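Local atomic coordinates of aminopeptidase YwaD (Bacillus subtilis, PDB entry 6HC6), a protein that removes N-terminal amino acids from peptides, arginine, lysine and leucine among them, as a secreted monomeric aminopeptidase that uses two zinc ions per subunit. Residues F43-A48 and R414-G419; V89-I94 and T226-I231; G124-L129 and Q212-L217; L134-D139 and G154-Y159; K240-V245 and L313-V318. All blocks are in the same frame, centred on the assembly; numbering follows the deposited sequence.

Contact 1: F43-A48 and R414-G419; sequences FKAKHA and RLQQAG. With ACT (acetate ion), chain F.
The carboxamide of Gln416 joins the backbone on both sides of Lys44. Its NE2 donates to Phe43 O at 2.9 Å, almost straight at 173° and within the amide's own plane, although it stands above the carbonyl plane of Phe43. Its OE1 accepts from Ala45 N at 3.0 Å. The side chain gets there by a bend: CG is anti to the backbone N (chi1 -176°) and a turn at chi2 then swings CD aside. With NE2 donating and OE1 accepting, the amide flip is defined; NE2 also donates to Asp420 OD2. The contact sets the start of helix 45-59, whose N-cap is Lys44, against helix 412-430 of the M28 peptidase domain. Phe43 lays one ring face over Gly419, with CA 3.5 Å from the ring centroid and 12° off the normal, a CH-pi contact; a CB at Gly419 would clash with the ring. Ala45 CB meets Leu415 CB at 3.9 Å. Lys44 NZ, Lys46 NZ and His47 NE2 bind an acetate, probably from the crystallisation liquor.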
# COMPACT_ATOMS: atom_id res chain seq x y z
N PHE A 43 -22.73 12.24 -0.27
CA PHE A 43 -21.33 12.08 -0.63
C PHE A 43 -21.04 12.89 -1.89
O PHE A 43 -21.76 12.78 -2.88
CB PHE A 43 -21.00 10.60 -0.85
CG PHE A 43 -19.54 10.33 -1.12
CD1 PHE A 43 -19.00 10.53 -2.39
CD2 PHE A 43 -18.70 9.89 -0.11
CE1 PHE A 43 -17.66 10.31 -2.64
CE2 PHE A 43 -17.36 9.65 -0.35
CZ PHE A 43 -16.83 9.86 -1.61
N LYS A 44 -19.99 13.71 -1.84
CA LYS A 44 -19.65 14.57 -2.98
C LYS A 44 -18.23 14.27 -3.43
O LYS A 44 -17.26 14.60 -2.73
CB LYS A 44 -19.83 16.04 -2.63
CG LYS A 44 -21.29 16.39 -2.34
CD LYS A 44 -21.46 17.85 -2.03
CE LYS A 44 -22.84 18.12 -1.45
NZ LYS A 44 -23.06 19.58 -1.28
N ALA A 45 -18.11 13.67 -4.62
CA ALA A 45 -16.80 13.32 -5.14
C ALA A 45 -15.92 14.55 -5.36
O ALA A 45 -14.69 14.43 -5.33
CB ALA A 45 -16.95 12.53 -6.45
N LYS A 46 -16.52 15.73 -5.57
CA LYS A 46 -15.67 16.91 -5.76
C LYS A 46 -14.82 17.16 -4.52
O LYS A 46 -13.66 17.57 -4.63
CB LYS A 46 -16.52 18.14 -6.10
CG LYS A 46 -17.39 18.67 -4.97
CD LYS A 46 -18.24 19.86 -5.41
CE LYS A 46 -19.10 20.36 -4.26
NZ LYS A 46 -20.07 21.42 -4.66
N HIS A 47 -15.37 16.90 -3.33
CA HIS A 47 -14.59 17.02 -2.11
C HIS A 47 -13.44 16.04 -2.09
O HIS A 47 -12.32 16.38 -1.68
CB HIS A 47 -15.47 16.78 -0.89
CG HIS A 47 -16.54 17.79 -0.69
ND1 HIS A 47 -17.59 17.60 0.17
CD2 HIS A 47 -16.72 19.01 -1.25
CE1 HIS A 47 -18.38 18.66 0.14
NE2 HIS A 47 -17.88 19.53 -0.71
N ALA A 48 -13.71 14.80 -2.50
CA ALA A 48 -12.65 13.80 -2.54
C ALA A 48 -11.59 14.19 -3.55
O ALA A 48 -10.38 14.08 -3.27
CB ALA A 48 -13.23 12.42 -2.84
N ARG A 414 -16.05 7.70 -10.84
CA ARG A 414 -15.66 6.50 -10.11
C ARG A 414 -15.57 6.77 -8.61
O ARG A 414 -16.02 5.94 -7.81
CB ARG A 414 -14.33 5.97 -10.63
CG ARG A 414 -14.44 5.41 -12.06
CD ARG A 414 -14.64 3.90 -12.03
NE ARG A 414 -14.93 3.33 -13.35
CZ ARG A 414 -14.02 3.06 -14.27
NH1 ARG A 414 -12.74 3.32 -14.05
NH2 ARG A 414 -14.39 2.52 -15.42
N LEU A 415 -14.99 7.91 -8.21
CA LEU A 415 -15.02 8.30 -6.81
C LEU A 415 -16.45 8.37 -6.29
O LEU A 415 -16.74 7.91 -5.18
CB LEU A 415 -14.35 9.65 -6.62
CG LEU A 415 -12.83 9.69 -6.80
CD1 LEU A 415 -12.34 11.13 -6.82
CD2 LEU A 415 -12.15 8.88 -5.69
N GLN A 416 -17.35 8.95 -7.08
CA GLN A 416 -18.73 9.13 -6.65
C GLN A 416 -19.42 7.79 -6.47
O GLN A 416 -20.11 7.57 -5.46
CB GLN A 416 -19.47 9.99 -7.67
CG GLN A 416 -20.90 10.31 -7.28
CD GLN A 416 -20.94 11.26 -6.11
OE1 GLN A 416 -20.26 12.29 -6.11
NE2 GLN A 416 -21.71 10.92 -5.08
N GLN A 417 -19.26 6.88 -7.43
CA GLN A 417 -19.96 5.60 -7.34
C GLN A 417 -19.40 4.75 -6.21
O GLN A 417 -20.16 4.13 -5.46
CB GLN A 417 -19.86 4.86 -8.68
CG GLN A 417 -20.50 3.47 -8.68
CD GLN A 417 -22.01 3.48 -8.41
OE1 GLN A 417 -22.45 3.36 -7.26
NE2 GLN A 417 -22.80 3.60 -9.47
N ALA A 418 -18.07 4.70 -6.08
CA ALA A 418 -17.47 4.01 -4.95
C ALA A 418 -17.88 4.67 -3.64
O ALA A 418 -18.26 3.98 -2.68
CB ALA A 418 -15.95 3.99 -5.08
N GLY A 419 -17.81 6.00 -3.58
CA GLY A 419 -18.20 6.70 -2.36
C GLY A 419 -19.65 6.44 -1.98
O GLY A 419 -19.96 6.19 -0.80
C ACT F . -20.57 22.34 -0.98
O ACT F . -21.43 21.85 -1.77
OXT ACT F . -19.33 22.14 -0.94
CH3 ACT F . -21.15 23.35 0.08

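Contact 2: V89-I94 and T226-I231; sequences VQRFNI and TSQNII
Gln90 and Asn229 form an antiparallel hydrogen-bonded pair, with Gln90 N to Asn229 O at 2.9 Å and Asn229 N to Gln90 O at 2.8 Å. Phe92 and Ser227 repeat the pattern. Among the side chains, Asn229 ND2 donates to Gln90 OE1 at 3.0 Å, lying in the carbonyl plane on a lone pair. Gly300 O takes another bond from ND2, while Asn229 OD1 accepts from Gly292 N. An alanine at Asn229 would probably leave Gln90 OE1 without this donor and the backbone groups of Gly300 and Gly292 without their side-chain mates. Water 1 joins Arg91 NH1 to Gln228 OE1, which also accepts from Lys70 NZ. By packing, the Phe92 ring, its CG held between backbone N and carbonyl carbon (chi1 54°), leans back over Ser227, CZ reaching CB at 3.6 Å; Ser227 OG is itself bonded to Glu69. Ile94 CG2 touches the same CB at 3.9 Å. The two strands run at 156°, an antiparallel edge where strand 86-93 borders the mixed central sheet of the M28 peptidase fold.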
# COMPACT_ATOMS: atom_id res chain seq x y z
N VAL A 89 -2.90 11.05 16.84
CA VAL A 89 -1.81 10.64 15.96
C VAL A 89 -1.06 9.54 16.67
O VAL A 89 -0.55 9.74 17.78
CB VAL A 89 -0.88 11.81 15.59
CG1 VAL A 89 0.28 11.30 14.71
CG2 VAL A 89 -1.66 12.89 14.86
N GLN A 90 -1.00 8.37 16.05
CA GLN A 90 -0.34 7.20 16.61
C GLN A 90 0.96 6.97 15.84
O GLN A 90 0.93 6.61 14.67
CB GLN A 90 -1.25 5.98 16.53
CG GLN A 90 -0.60 4.68 16.95
CD GLN A 90 -1.55 3.50 16.83
OE1 GLN A 90 -1.93 3.11 15.73
NE2 GLN A 90 -1.95 2.94 17.97
N ARG A 91 2.09 7.16 16.51
CA ARG A 91 3.39 7.03 15.86
C ARG A 91 3.98 5.63 16.05
O ARG A 91 3.72 4.96 17.05
CB ARG A 91 4.36 8.08 16.39
CG ARG A 91 3.80 9.49 16.28
CD ARG A 91 4.85 10.56 16.57
NE ARG A 91 4.27 11.90 16.49
CZ ARG A 91 4.10 12.58 15.36
NH1 ARG A 91 4.48 12.06 14.20
NH2 ARG A 91 3.55 13.78 15.39
N PHE A 92 4.77 5.18 15.07
CA PHE A 92 5.40 3.87 15.18
C PHE A 92 6.68 3.86 14.36
O PHE A 92 6.79 4.55 13.35
CB PHE A 92 4.47 2.75 14.72
CG PHE A 92 3.92 2.94 13.34
CD1 PHE A 92 2.76 3.69 13.13
CD2 PHE A 92 4.53 2.34 12.24
CE1 PHE A 92 2.25 3.86 11.84
CE2 PHE A 92 4.02 2.50 10.95
CZ PHE A 92 2.89 3.27 10.75
N ASN A 93 7.65 3.06 14.81
CA ASN A 93 8.91 2.93 14.10
C ASN A 93 8.75 2.07 12.85
O ASN A 93 7.95 1.14 12.80
CB ASN A 93 9.99 2.32 14.99
CG ASN A 93 10.28 3.15 16.22
OD1 ASN A 93 10.00 4.35 16.26
ND2 ASN A 93 10.87 2.52 17.23
N ILE A 94 9.51 2.41 11.81
CA ILE A 94 9.52 1.60 10.59
C ILE A 94 10.98 1.33 10.21
O ILE A 94 11.88 1.95 10.79
CB ILE A 94 8.77 2.29 9.45
CG1 ILE A 94 9.48 3.57 9.01
CG2 ILE A 94 7.29 2.53 9.80
CD1 ILE A 94 8.83 4.24 7.82
N THR A 226 10.20 6.78 11.14
CA THR A 226 8.93 6.59 11.81
C THR A 226 7.80 6.97 10.86
O THR A 226 7.98 7.78 9.95
CB THR A 226 8.81 7.45 13.08
OG1 THR A 226 8.83 8.84 12.72
CG2 THR A 226 9.95 7.16 14.03
N SER A 227 6.65 6.37 11.08
CA SER A 227 5.45 6.76 10.36
C SER A 227 4.34 7.00 11.38
O SER A 227 4.61 7.01 12.59
CB SER A 227 5.05 5.71 9.34
OG SER A 227 3.94 6.15 8.56
N GLN A 228 3.11 7.19 10.92
CA GLN A 228 2.05 7.43 11.89
C GLN A 228 0.71 7.10 11.26
O GLN A 228 0.55 7.11 10.03
CB GLN A 228 2.06 8.87 12.40
CG GLN A 228 2.09 9.93 11.31
CD GLN A 228 3.43 10.00 10.60
OE1 GLN A 228 4.48 9.99 11.24
NE2 GLN A 228 3.40 10.03 9.27
N ASN A 229 -0.24 6.80 12.13
CA ASN A 229 -1.64 6.63 11.76
C ASN A 229 -2.41 7.82 12.32
O ASN A 229 -2.05 8.38 13.36
CB ASN A 229 -2.22 5.33 12.33
CG ASN A 229 -1.44 4.11 11.90
OD1 ASN A 229 -1.02 4.01 10.75
ND2 ASN A 229 -1.25 3.17 12.81
N ILE A 230 -3.46 8.21 11.61
CA ILE A 230 -4.33 9.30 12.06
C ILE A 230 -5.70 8.71 12.30
O ILE A 230 -6.33 8.19 11.37
CB ILE A 230 -4.38 10.45 11.03
CG1 ILE A 230 -2.96 10.94 10.73
CG2 ILE A 230 -5.21 11.61 11.58
CD1 ILE A 230 -2.37 10.35 9.50
N ILE A 231 -6.16 8.78 13.54
CA ILE A 231 -7.38 8.12 13.97
C ILE A 231 -8.37 9.18 14.40
O ILE A 231 -8.12 9.91 15.36
CB ILE A 231 -7.11 7.14 15.12
CG1 ILE A 231 -5.96 6.18 14.75
CG2 ILE A 231 -8.39 6.41 15.48
CD1 ILE A 231 -5.16 5.73 15.96
O HOH W 1 5.96 9.52 13.72

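Contact 3: G124-L129 and Q212-L217; sequences GLTAPL and QKEATL
Leu125 N donates to Leu217 O over 2.7 Å, nearly straight at 169°. Leu217 N returns a bond to Leu125 O at 2.8 Å. A second, longer pair follows, Ala127 N to Ala215 O and Ala215 N to Ala127 O, both 3.2 Å. Beyond Pro128, which has no N-H to give, Leu129 N donates to Lys213 O at 2.8 Å. Thr126 and Thr216 face each other as a non-hydrogen-bonded backbone pair, and each turns OG1 beside its own backbone N. Thr126 OG1 and Thr216 OG1 come to 2.5 Å, so short that the exact geometry is doubtful; either could be the donor. On the other face Leu129 CD2 rests against Ala215 CB at 3.9 Å, while its CD1 lies 3.6 Å from Gln212 O. The strands are antiparallel at 162°. They belong to the PA domain sheet: strand 125-131 pairs on its other side with strand 148-152, by a backbone bond between Pro128 and Ile148, whereas strand 214-222 pairs beyond with strand 97-104, where Thr216 bonds Ser103 and Ala215 packs on Leu102.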
# COMPACT_ATOMS: atom_id res chain seq x y z
N GLY A 124 31.40 3.19 -1.30
CA GLY A 124 30.66 2.32 -2.18
C GLY A 124 31.28 0.94 -2.30
O GLY A 124 32.42 0.68 -1.92
N LEU A 125 30.48 0.03 -2.85
CA LEU A 125 30.88 -1.36 -3.07
C LEU A 125 31.16 -1.56 -4.56
O LEU A 125 30.24 -1.48 -5.38
CB LEU A 125 29.79 -2.30 -2.58
CG LEU A 125 29.91 -3.74 -3.08
CD1 LEU A 125 31.11 -4.39 -2.46
CD2 LEU A 125 28.63 -4.52 -2.78
N THR A 126 32.41 -1.82 -4.91
CA THR A 126 32.79 -2.16 -6.28
C THR A 126 33.20 -3.63 -6.31
O THR A 126 34.01 -4.06 -5.49
CB THR A 126 33.94 -1.28 -6.77
OG1 THR A 126 33.54 0.09 -6.77
CG2 THR A 126 34.33 -1.67 -8.18
N ALA A 127 32.64 -4.38 -7.25
CA ALA A 127 32.95 -5.80 -7.37
C ALA A 127 32.60 -6.24 -8.78
O ALA A 127 31.79 -5.59 -9.46
CB ALA A 127 32.17 -6.62 -6.33
N PRO A 128 33.19 -7.34 -9.25
CA PRO A 128 32.80 -7.87 -10.56
C PRO A 128 31.32 -8.24 -10.57
O PRO A 128 30.72 -8.51 -9.53
CB PRO A 128 33.68 -9.11 -10.73
CG PRO A 128 34.82 -8.91 -9.76
CD PRO A 128 34.22 -8.17 -8.60
N LEU A 129 30.74 -8.25 -11.77
CA LEU A 129 29.37 -8.69 -11.95
C LEU A 129 29.32 -10.18 -12.27
O LEU A 129 30.16 -10.69 -13.01
CB LEU A 129 28.71 -7.89 -13.08
CG LEU A 129 28.40 -6.43 -12.76
CD1 LEU A 129 28.28 -5.63 -14.04
CD2 LEU A 129 27.13 -6.32 -11.94
N GLN A 212 28.79 -6.04 -18.90
CA GLN A 212 29.85 -5.28 -18.25
C GLN A 212 30.62 -6.13 -17.25
O GLN A 212 30.12 -7.14 -16.75
CB GLN A 212 29.29 -4.04 -17.53
CG GLN A 212 28.31 -3.21 -18.34
CD GLN A 212 28.87 -2.76 -19.66
OE1 GLN A 212 30.07 -2.53 -19.80
NE2 GLN A 212 27.99 -2.64 -20.66
N LYS A 213 31.85 -5.70 -16.96
CA LYS A 213 32.71 -6.47 -16.08
C LYS A 213 32.39 -6.25 -14.61
O LYS A 213 32.39 -7.21 -13.82
CB LYS A 213 34.17 -6.13 -16.37
CG LYS A 213 34.63 -6.54 -17.77
CD LYS A 213 34.77 -8.04 -17.88
CE LYS A 213 35.61 -8.40 -19.09
NZ LYS A 213 35.22 -7.60 -20.28
N GLU A 214 32.14 -5.01 -14.20
CA GLU A 214 31.99 -4.72 -12.78
C GLU A 214 31.08 -3.50 -12.61
O GLU A 214 30.80 -2.77 -13.56
CB GLU A 214 33.35 -4.46 -12.12
CG GLU A 214 33.99 -3.17 -12.57
CD GLU A 214 35.48 -3.09 -12.27
OE1 GLU A 214 36.12 -4.14 -12.04
OE2 GLU A 214 36.02 -1.96 -12.27
N ALA A 215 30.64 -3.30 -11.37
CA ALA A 215 29.75 -2.20 -11.05
C ALA A 215 30.08 -1.68 -9.66
O ALA A 215 30.71 -2.37 -8.85
CB ALA A 215 28.28 -2.65 -11.13
N THR A 216 29.67 -0.45 -9.39
CA THR A 216 29.84 0.17 -8.08
C THR A 216 28.50 0.61 -7.55
O THR A 216 27.78 1.38 -8.20
CB THR A 216 30.78 1.37 -8.14
OG1 THR A 216 32.08 0.96 -8.60
CG2 THR A 216 30.91 2.00 -6.76
N LEU A 217 28.17 0.17 -6.34
CA LEU A 217 26.93 0.49 -5.67
C LEU A 217 27.23 1.38 -4.47
O LEU A 217 28.14 1.07 -3.69
CB LEU A 217 26.22 -0.79 -5.25
CG LEU A 217 24.72 -0.81 -5.01
CD1 LEU A 217 23.99 -0.65 -6.32
CD2 LEU A 217 24.38 -2.15 -4.39
O HOH W 2 30.42 -10.13 -15.84

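Contact 4: L134-D139 and G154-Y159; sequences LGYQKD and GDLTYY
Tyr136 OH donates to Asp155 OD2 at 2.9 Å, meeting the carboxylate on its anti side and 15° out of its plane, with ring and carboxylate planes 71° apart. The contact belongs to the PA domain, where it brings the loop between strands 125-131 and 148-152 against the turn that leads into helix 158-167. Leu156 covers one face of the same ring: CD1 sits 4.0 Å from the centroid, 19° off the normal, in a CH-pi contact shifted toward the rim, and CD2 presses on CE1 at 3.3 Å. Leu134 completes this first shell, its CD1 3.5 Å from Asp155 OD2. A serine at Tyr136 would probably leave Asp155 OD2 without its phenolic donor and open a gap beside the Leu156 methyls. One step out, Asp139 OD2 accepts from Tyr136 N at 3.0 Å and weakly from Gly135 N, which fixes the backbone from which the ring projects. Lys161 NZ, on helix 158-167, bonds both Leu134 O and Gly154 O and so joins the two segments. The carboxylate of Asp139 is in turn held by Lys138, whose NZ reaches OD1 at 2.8 Å on the syn side.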
# COMPACT_ATOMS: atom_id res chain seq x y z
N LEU A 134 17.90 -16.23 -13.65
CA LEU A 134 16.75 -15.98 -12.79
C LEU A 134 17.04 -16.16 -11.31
O LEU A 134 16.18 -15.86 -10.48
CB LEU A 134 15.59 -16.89 -13.20
CG LEU A 134 15.07 -16.63 -14.61
CD1 LEU A 134 14.10 -17.71 -15.05
CD2 LEU A 134 14.41 -15.25 -14.66
N GLY A 135 18.22 -16.65 -10.94
CA GLY A 135 18.58 -16.70 -9.54
C GLY A 135 18.24 -17.98 -8.81
O GLY A 135 18.20 -17.98 -7.58
N TYR A 136 17.98 -19.07 -9.53
CA TYR A 136 17.86 -20.37 -8.88
C TYR A 136 19.20 -20.75 -8.24
O TYR A 136 20.25 -20.23 -8.60
CB TYR A 136 17.45 -21.45 -9.88
CG TYR A 136 16.03 -21.33 -10.40
CD1 TYR A 136 14.97 -21.82 -9.67
CD2 TYR A 136 15.77 -20.76 -11.64
CE1 TYR A 136 13.67 -21.72 -10.14
CE2 TYR A 136 14.47 -20.67 -12.12
CZ TYR A 136 13.43 -21.15 -11.37
OH TYR A 136 12.14 -21.07 -11.83
N GLN A 137 19.14 -21.69 -7.29
CA GLN A 137 20.38 -22.18 -6.69
C GLN A 137 21.34 -22.69 -7.74
O GLN A 137 22.55 -22.44 -7.66
CB GLN A 137 20.07 -23.28 -5.67
CG GLN A 137 19.33 -22.76 -4.45
CD GLN A 137 18.96 -23.86 -3.47
OE1 GLN A 137 19.82 -24.41 -2.79
NE2 GLN A 137 17.67 -24.19 -3.41
N LYS A 138 20.83 -23.41 -8.75
CA LYS A 138 21.69 -23.95 -9.79
C LYS A 138 22.41 -22.87 -10.58
O LYS A 138 23.43 -23.15 -11.22
CB LYS A 138 20.88 -24.82 -10.75
CG LYS A 138 20.00 -24.00 -11.70
CD LYS A 138 18.87 -24.80 -12.33
CE LYS A 138 17.95 -23.86 -13.11
NZ LYS A 138 18.72 -22.91 -13.99
N ASP A 139 21.91 -21.63 -10.56
CA ASP A 139 22.48 -20.55 -11.35
C ASP A 139 23.72 -19.92 -10.71
O ASP A 139 24.34 -19.05 -11.33
CB ASP A 139 21.43 -19.46 -11.57
CG ASP A 139 20.27 -19.94 -12.42
OD1 ASP A 139 20.47 -20.82 -13.28
OD2 ASP A 139 19.15 -19.43 -12.23
N GLY A 154 11.75 -12.66 -12.51
CA GLY A 154 10.96 -13.75 -13.07
C GLY A 154 10.99 -15.04 -12.28
O GLY A 154 11.99 -15.40 -11.65
N ASP A 155 9.87 -15.76 -12.32
CA ASP A 155 9.70 -17.08 -11.71
C ASP A 155 9.72 -17.00 -10.18
O ASP A 155 8.69 -17.23 -9.54
CB ASP A 155 10.77 -18.06 -12.20
CG ASP A 155 10.59 -18.46 -13.66
OD1 ASP A 155 9.84 -17.76 -14.37
OD2 ASP A 155 11.19 -19.47 -14.09
N LEU A 156 10.88 -16.68 -9.60
CA LEU A 156 11.09 -16.67 -8.16
C LEU A 156 10.70 -15.33 -7.55
O LEU A 156 10.69 -14.30 -8.23
CB LEU A 156 12.55 -16.97 -7.83
CG LEU A 156 13.16 -18.16 -8.56
CD1 LEU A 156 14.59 -18.41 -8.09
CD2 LEU A 156 12.29 -19.35 -8.31
N THR A 157 10.41 -15.35 -6.25
CA THR A 157 10.27 -14.09 -5.54
C THR A 157 11.62 -13.38 -5.43
O THR A 157 12.69 -13.98 -5.56
CB THR A 157 9.70 -14.31 -4.14
OG1 THR A 157 10.64 -15.04 -3.34
CG2 THR A 157 8.39 -15.09 -4.22
N TYR A 158 11.55 -12.07 -5.21
CA TYR A 158 12.78 -11.29 -5.04
C TYR A 158 13.58 -11.78 -3.85
O TYR A 158 14.81 -11.84 -3.90
CB TYR A 158 12.45 -9.82 -4.87
CG TYR A 158 11.75 -9.21 -6.05
CD1 TYR A 158 12.22 -9.42 -7.34
CD2 TYR A 158 10.63 -8.42 -5.88
CE1 TYR A 158 11.60 -8.85 -8.43
CE2 TYR A 158 9.99 -7.85 -6.97
CZ TYR A 158 10.48 -8.06 -8.24
OH TYR A 158 9.85 -7.49 -9.32
N TYR A 159 12.89 -12.14 -2.76
CA TYR A 159 13.60 -12.66 -1.60
C TYR A 159 14.36 -13.93 -1.94
O TYR A 159 15.54 -14.09 -1.59
CB TYR A 159 12.64 -12.91 -0.44
CG TYR A 159 13.35 -13.58 0.71
CD1 TYR A 159 14.39 -12.93 1.35
CD2 TYR A 159 13.02 -14.87 1.11
CE1 TYR A 159 15.08 -13.53 2.39
CE2 TYR A 159 13.69 -15.48 2.16
CZ TYR A 159 14.72 -14.81 2.79
OH TYR A 159 15.41 -15.39 3.83

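Contact 5: K240-V245 and L313-V318; sequences KHPDIV and LKRSEV
Arg315 NH1 donates to Pro242 O over 2.6 Å, a short bond that lies in the carbonyl plane on a lone pair and only 12° from the guanidinium plane. The same nitrogen makes a salt bridge with Glu285 on the neighbouring strand 285-291. These bonds stand at the entry to parallel strands 244-250 and 316-322 of the mixed central sheet of the M28 peptidase fold. Ile244 carries both backbone bonds of the pairing: its N donates to Arg315 O at 2.9 Å and its O accepts from Glu317 N at 2.8 Å. Register then slips by one residue, with Ile244 opposite Ser316 but Val245 opposite Val318, a beta bulge at Glu317.

The chain of Arg315 bends at chi3 (-85°), which turns NE; NH1 then lies beside the Pro242 ring. Ile244 CD1 lies over the centre of the guanidinium, 3.6 Å above its plane, so the flat group is covered on that face by a methyl and bonded at its edge. Asp243 OD2 and Glu317 OE1 approach to 3.4 Å, two acceptors of like charge. Lys284 NZ forms a salt bridge with that Glu317 oxygen and a long, weak ion pair with Asp243, which would probably ease the repulsion. Farther along the strands, the side chains of Val245 and Val318 lie side by side, CG2 of the former 3.6 Å from CG1 of the latter.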
# COMPACT_ATOMS: atom_id res chain seq x y z
N LYS A 240 -22.28 2.47 26.53
CA LYS A 240 -21.11 1.90 27.18
C LYS A 240 -20.61 0.70 26.38
O LYS A 240 -21.40 -0.16 25.98
CB LYS A 240 -21.44 1.50 28.62
CG LYS A 240 -22.21 2.58 29.37
CD LYS A 240 -23.28 1.99 30.27
CE LYS A 240 -24.58 1.78 29.51
NZ LYS A 240 -25.45 2.99 29.49
N HIS A 241 -19.30 0.64 26.17
CA HIS A 241 -18.66 -0.40 25.38
C HIS A 241 -19.34 -0.64 24.02
O HIS A 241 -19.74 -1.76 23.71
CB HIS A 241 -18.61 -1.70 26.18
CG HIS A 241 -17.80 -1.61 27.43
ND1 HIS A 241 -18.37 -1.54 28.68
CD2 HIS A 241 -16.46 -1.59 27.63
CE1 HIS A 241 -17.42 -1.47 29.60
NE2 HIS A 241 -16.25 -1.50 28.98
N PRO A 242 -19.45 0.39 23.18
CA PRO A 242 -20.13 0.21 21.89
C PRO A 242 -19.35 -0.69 20.94
O PRO A 242 -18.13 -0.84 21.03
CB PRO A 242 -20.21 1.64 21.34
CG PRO A 242 -19.05 2.35 21.98
CD PRO A 242 -18.94 1.76 23.36
N ASP A 243 -20.09 -1.28 20.00
CA ASP A 243 -19.46 -1.98 18.89
C ASP A 243 -18.65 -1.00 18.05
O ASP A 243 -19.06 0.15 17.85
CB ASP A 243 -20.52 -2.66 18.01
CG ASP A 243 -21.24 -3.79 18.73
OD1 ASP A 243 -20.68 -4.37 19.68
OD2 ASP A 243 -22.39 -4.09 18.34
N ILE A 244 -17.49 -1.43 17.57
CA ILE A 244 -16.58 -0.56 16.82
C ILE A 244 -16.64 -0.90 15.34
O ILE A 244 -16.53 -2.07 14.95
CB ILE A 244 -15.13 -0.68 17.32
CG1 ILE A 244 -15.04 -0.31 18.79
CG2 ILE A 244 -14.24 0.26 16.55
CD1 ILE A 244 -13.83 -0.91 19.45
N VAL A 245 -16.78 0.14 14.51
CA VAL A 245 -16.73 0.03 13.05
C VAL A 245 -15.54 0.84 12.58
O VAL A 245 -15.35 1.99 13.01
CB VAL A 245 -18.05 0.54 12.43
CG1 VAL A 245 -17.94 0.68 10.90
CG2 VAL A 245 -19.22 -0.35 12.84
N LEU A 313 -10.92 -5.55 20.88
CA LEU A 313 -11.06 -6.62 19.90
C LEU A 313 -12.41 -7.30 20.02
O LEU A 313 -13.07 -7.59 19.01
CB LEU A 313 -9.93 -7.64 20.07
CG LEU A 313 -8.53 -7.14 19.69
CD1 LEU A 313 -7.48 -8.20 20.01
CD2 LEU A 313 -8.48 -6.76 18.22
N LYS A 314 -12.85 -7.58 21.25
CA LYS A 314 -14.17 -8.19 21.43
C LYS A 314 -15.28 -7.29 20.91
O LYS A 314 -16.28 -7.78 20.37
CB LYS A 314 -14.40 -8.53 22.90
CG LYS A 314 -13.39 -9.52 23.46
CD LYS A 314 -13.15 -10.67 22.49
CE LYS A 314 -11.85 -11.40 22.81
NZ LYS A 314 -10.65 -10.58 22.47
N ARG A 315 -15.12 -5.97 21.05
CA ARG A 315 -16.13 -5.03 20.56
C ARG A 315 -16.02 -4.77 19.07
O ARG A 315 -16.92 -4.14 18.50
CB ARG A 315 -16.04 -3.67 21.27
CG ARG A 315 -16.04 -3.66 22.76
CD ARG A 315 -16.34 -2.24 23.25
NE ARG A 315 -15.17 -1.35 23.35
CZ ARG A 315 -15.09 -0.14 22.81
NH1 ARG A 315 -16.08 0.34 22.08
NH2 ARG A 315 -13.99 0.59 22.97
N SER A 316 -14.94 -5.22 18.42
CA SER A 316 -14.69 -4.84 17.03
C SER A 316 -15.61 -5.60 16.10
O SER A 316 -15.64 -6.84 16.11
CB SER A 316 -13.24 -5.11 16.67
OG SER A 316 -12.37 -4.25 17.38
N GLU A 317 -16.35 -4.87 15.26
CA GLU A 317 -17.39 -5.47 14.45
C GLU A 317 -16.98 -5.64 12.99
O GLU A 317 -17.08 -6.74 12.44
CB GLU A 317 -18.67 -4.64 14.53
CG GLU A 317 -19.83 -5.22 13.73
CD GLU A 317 -21.08 -4.39 13.88
OE1 GLU A 317 -21.47 -4.14 15.03
OE2 GLU A 317 -21.65 -3.97 12.85
N VAL A 318 -16.53 -4.57 12.35
CA VAL A 318 -16.35 -4.60 10.91
C VAL A 318 -15.34 -3.52 10.53
O VAL A 318 -15.27 -2.47 11.17
CB VAL A 318 -17.72 -4.42 10.20
CG1 VAL A 318 -18.40 -3.13 10.65
CG2 VAL A 318 -17.57 -4.39 8.75
O HOH W 3 -18.72 -6.48 18.12

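In the fold
From the N terminus, residues 43-48 meet 414-419 late in the chain, so contact 1 closes the longest loop and encloses the other four. Within it, contact 2 joins 89-94 to 226-231 and encloses contact 3, which in turn encloses contact 4; contacts 2 and 3 bracket the PA domain, and contact 4 lies inside it, joining a loop to the turn before helix 158-167. Contact 5 opens only after contact 2 has closed and follows it in series; none of the loops cross. Contacts 2 and 5 reach the same central sheet of the peptidase domain, while contact 1 joins helices near the two ends of the chain. Contacts 3 and 5 lie on opposite sides of the chain's centre.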